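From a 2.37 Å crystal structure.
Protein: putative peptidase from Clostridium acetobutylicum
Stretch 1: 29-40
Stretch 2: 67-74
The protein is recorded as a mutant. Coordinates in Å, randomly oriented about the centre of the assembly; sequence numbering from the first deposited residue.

Stretch 1 29-40: ICRSITGNGVRK
Stretch 2 (67-74) VPKEWNIK

A loop and the first turn of a helix pack crosswise against a short strand, joined by hydrogen bonds and a salt bridge from Thr34 into the helix, and by van der Waals packing along the loop before it. Stretch 1 is loop from Ile29 to Gly35 and helix from Asn36. Stretch 2 forms a short strand through Trp71 and Asn72, and the chain turns a corner at Lys74. The helix and strand axes run at 81° and approach to 9.0 Å. In register, the CA atoms of Thr34 and Glu70 lie 5.4 Å apart, as do those of Gly35 and Asn72.

The CA-to-CB bond of Thr34 (phi/psi -144/172, chi1 p) points toward stretch 2. Thr34 OG1 accepts a hydrogen bond from Trp71 N at 2.9 Å. Gly35 is the N-cap, at phi/psi 117/171. Gly35 CA sits 3.3 Å from Trp71 O. A CB here would clash with that oxygen, and these backbone angles by themselves call for glycine. Just beyond it, Asn36 N donates to Asn72 OD1 at 2.8 Å and 172°, so a strand side chain satisfies a free amide of the first helical turn.

Arg39 (chi1-chi3 m, t, t) and Glu70 (chi1 and chi2 t) form a two-pronged salt bridge. NH1 of Arg39 meets OE2 of Glu70 at 2.7 Å, and NH2 of Arg39 meets OE1 of Glu70 at 3.0 Å. Glu70 approaches the guanidinium at its edge, near its plane, which suits nearly linear hydrogen bonds. Two neighbours extend the network: Asn36 OD1 accepts from Arg39 NH1 at 3.0 Å, and Asn72 ND2 (chi1 m) donates to Glu70 OE2 at 2.9 Å.

The rest is van der Waals packing. Ser32 CB lies 3.7 Å from Trp71 CE3, at the ring edge. Two contacts are apolar: Cys30 SG (chi1 t) is 3.9 Å from Ile73 CG2, and Ile33 CD1 (chi1 p, chi2 t) reaches Pro68 CG at 3.7 Å.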

# COMPACT_ATOMS: atom_id res chain seq x y z
N ILE A 29 -14.82 43.60 18.04
CA ILE A 29 -13.67 43.86 18.87
C ILE A 29 -12.38 43.70 18.07
O ILE A 29 -12.23 42.74 17.31
CB ILE A 29 -13.66 42.89 20.11
CG1 ILE A 29 -14.81 43.23 21.06
CG2 ILE A 29 -12.35 42.95 20.84
CD1 ILE A 29 -15.25 42.05 21.93
N CYS A 30 -11.46 44.64 18.27
CA CYS A 30 -10.19 44.65 17.60
C CYS A 30 -9.10 43.84 18.34
O CYS A 30 -8.30 44.37 19.11
CB CYS A 30 -9.73 46.08 17.43
SG CYS A 30 -8.30 46.24 16.34
N ARG A 31 -9.07 42.53 18.09
CA ARG A 31 -7.99 41.69 18.58
C ARG A 31 -6.69 41.90 17.78
O ARG A 31 -6.68 42.31 16.65
CB ARG A 31 -8.39 40.22 18.47
CG ARG A 31 -9.46 39.79 19.44
CD ARG A 31 -10.23 38.57 18.97
NE ARG A 31 -11.11 38.92 17.86
CZ ARG A 31 -12.36 39.37 17.99
NH1 ARG A 31 -12.91 39.49 19.20
NH2 ARG A 31 -13.05 39.68 16.92
N SER A 32 -5.59 41.59 18.42
CA SER A 32 -4.29 41.47 17.78
C SER A 32 -3.57 40.38 18.62
O SER A 32 -4.21 39.70 19.43
CB SER A 32 -3.54 42.81 17.78
OG SER A 32 -2.29 42.71 17.11
N ILE A 33 -2.26 40.22 18.45
CA ILE A 33 -1.52 39.24 19.25
C ILE A 33 -1.39 39.64 20.73
O ILE A 33 -1.01 38.82 21.55
CB ILE A 33 -0.15 38.89 18.67
CG1 ILE A 33 0.71 40.13 18.45
CG2 ILE A 33 -0.33 38.15 17.35
CD1 ILE A 33 2.20 39.71 18.22
N THR A 34 -1.65 40.90 21.03
CA THR A 34 -1.66 41.43 22.38
C THR A 34 -2.78 42.47 22.41
O THR A 34 -3.37 42.76 21.38
CB THR A 34 -0.32 42.10 22.78
OG1 THR A 34 -0.11 43.28 21.99
CG2 THR A 34 0.84 41.14 22.61
N GLY A 35 -3.09 42.99 23.59
CA GLY A 35 -3.97 44.16 23.68
C GLY A 35 -5.29 44.02 24.40
O GLY A 35 -5.73 42.91 24.75
N ASN A 36 -5.94 45.16 24.61
CA ASN A 36 -7.23 45.17 25.32
C ASN A 36 -8.37 44.46 24.56
O ASN A 36 -9.38 44.08 25.14
CB ASN A 36 -7.64 46.60 25.72
CG ASN A 36 -6.79 47.17 26.85
OD1 ASN A 36 -6.29 46.44 27.70
ND2 ASN A 36 -6.62 48.47 26.85
N GLY A 37 -8.19 44.26 23.27
CA GLY A 37 -9.18 43.57 22.46
C GLY A 37 -9.16 42.12 22.83
O GLY A 37 -10.21 41.48 22.93
N VAL A 38 -7.95 41.61 23.05
CA VAL A 38 -7.82 40.23 23.50
C VAL A 38 -8.46 40.13 24.87
O VAL A 38 -9.20 39.17 25.15
CB VAL A 38 -6.37 39.76 23.58
CG1 VAL A 38 -6.34 38.27 23.98
CG2 VAL A 38 -5.60 40.02 22.24
N ARG A 39 -8.21 41.13 25.74
CA ARG A 39 -8.81 41.11 27.08
C ARG A 39 -10.32 41.19 27.06
O ARG A 39 -10.98 40.45 27.80
CB ARG A 39 -8.20 42.18 27.98
CG ARG A 39 -6.74 41.89 28.28
CD ARG A 39 -6.03 43.01 28.99
NE ARG A 39 -4.59 42.74 29.05
CZ ARG A 39 -3.65 43.46 28.44
NH1 ARG A 39 -3.97 44.53 27.74
NH2 ARG A 39 -2.38 43.13 28.54
N LYS A 40 -10.89 42.01 26.16
CA LYS A 40 -12.36 42.10 26.06
C LYS A 40 -12.91 40.77 25.59
O LYS A 40 -14.01 40.36 25.97
CB LYS A 40 -12.78 43.29 25.18
CG LYS A 40 -14.20 43.76 25.37
N VAL A 67 8.60 37.74 23.76
CA VAL A 67 7.25 38.28 23.87
C VAL A 67 7.26 39.76 23.42
O VAL A 67 7.95 40.60 24.00
CB VAL A 67 6.68 38.12 25.30
CG1 VAL A 67 5.35 38.91 25.48
CG2 VAL A 67 6.47 36.65 25.62
N PRO A 68 6.50 40.08 22.37
CA PRO A 68 6.51 41.47 21.85
C PRO A 68 5.97 42.56 22.79
O PRO A 68 5.42 42.27 23.84
CB PRO A 68 5.59 41.40 20.63
CG PRO A 68 4.61 40.29 20.96
CD PRO A 68 5.42 39.27 21.78
N LYS A 69 6.14 43.81 22.37
CA LYS A 69 5.47 44.93 23.00
C LYS A 69 3.97 44.78 22.82
O LYS A 69 3.49 44.08 21.92
CB LYS A 69 5.91 46.27 22.40
CG LYS A 69 7.35 46.61 22.73
CD LYS A 69 7.78 48.03 22.35
CE LYS A 69 9.24 48.23 22.75
NZ LYS A 69 9.44 49.43 23.61
N GLU A 70 3.23 45.42 23.72
CA GLU A 70 1.80 45.37 23.67
C GLU A 70 1.31 46.50 22.79
O GLU A 70 1.79 47.63 22.89
CB GLU A 70 1.22 45.49 25.09
CG GLU A 70 -0.29 45.53 25.08
CD GLU A 70 -0.91 45.54 26.46
OE1 GLU A 70 -0.30 45.02 27.43
OE2 GLU A 70 -2.04 46.06 26.53
N TRP A 71 0.32 46.18 21.96
CA TRP A 71 -0.28 47.14 21.02
C TRP A 71 -1.74 47.40 21.40
O TRP A 71 -2.47 46.46 21.77
CB TRP A 71 -0.23 46.59 19.59
CG TRP A 71 -0.74 47.53 18.54
CD1 TRP A 71 -0.16 48.71 18.15
CD2 TRP A 71 -1.91 47.39 17.74
NE1 TRP A 71 -0.90 49.30 17.16
CE2 TRP A 71 -1.99 48.51 16.89
CE3 TRP A 71 -2.92 46.41 17.65
CZ2 TRP A 71 -3.02 48.68 15.97
CZ3 TRP A 71 -3.94 46.58 16.72
CH2 TRP A 71 -3.98 47.71 15.89
N ASN A 72 -2.14 48.66 21.29
CA ASN A 72 -3.52 49.08 21.54
C ASN A 72 -3.95 50.16 20.57
O ASN A 72 -3.10 50.86 20.04
CB ASN A 72 -3.70 49.55 22.96
CG ASN A 72 -3.83 48.39 23.91
OD1 ASN A 72 -4.87 47.70 23.93
ND2 ASN A 72 -2.77 48.14 24.70
N ILE A 73 -5.26 50.31 20.35
CA ILE A 73 -5.73 51.30 19.39
C ILE A 73 -7.07 51.86 19.85
O ILE A 73 -7.94 51.11 20.23
CB ILE A 73 -5.78 50.70 17.94
CG1 ILE A 73 -6.24 51.74 16.89
CG2 ILE A 73 -6.67 49.45 17.87
CD1 ILE A 73 -5.75 51.43 15.45
N LYS A 74 -7.17 53.20 19.85
CA LYS A 74 -8.40 53.94 20.17
C LYS A 74 -9.16 54.34 18.89
O LYS A 74 -10.37 54.19 18.78
CB LYS A 74 -8.05 55.21 20.96
CG LYS A 74 -7.53 54.95 22.37
CD LYS A 74 -6.99 56.22 23.05
CE LYS A 74 -5.99 55.87 24.18
NZ LYS A 74 -4.71 55.22 23.68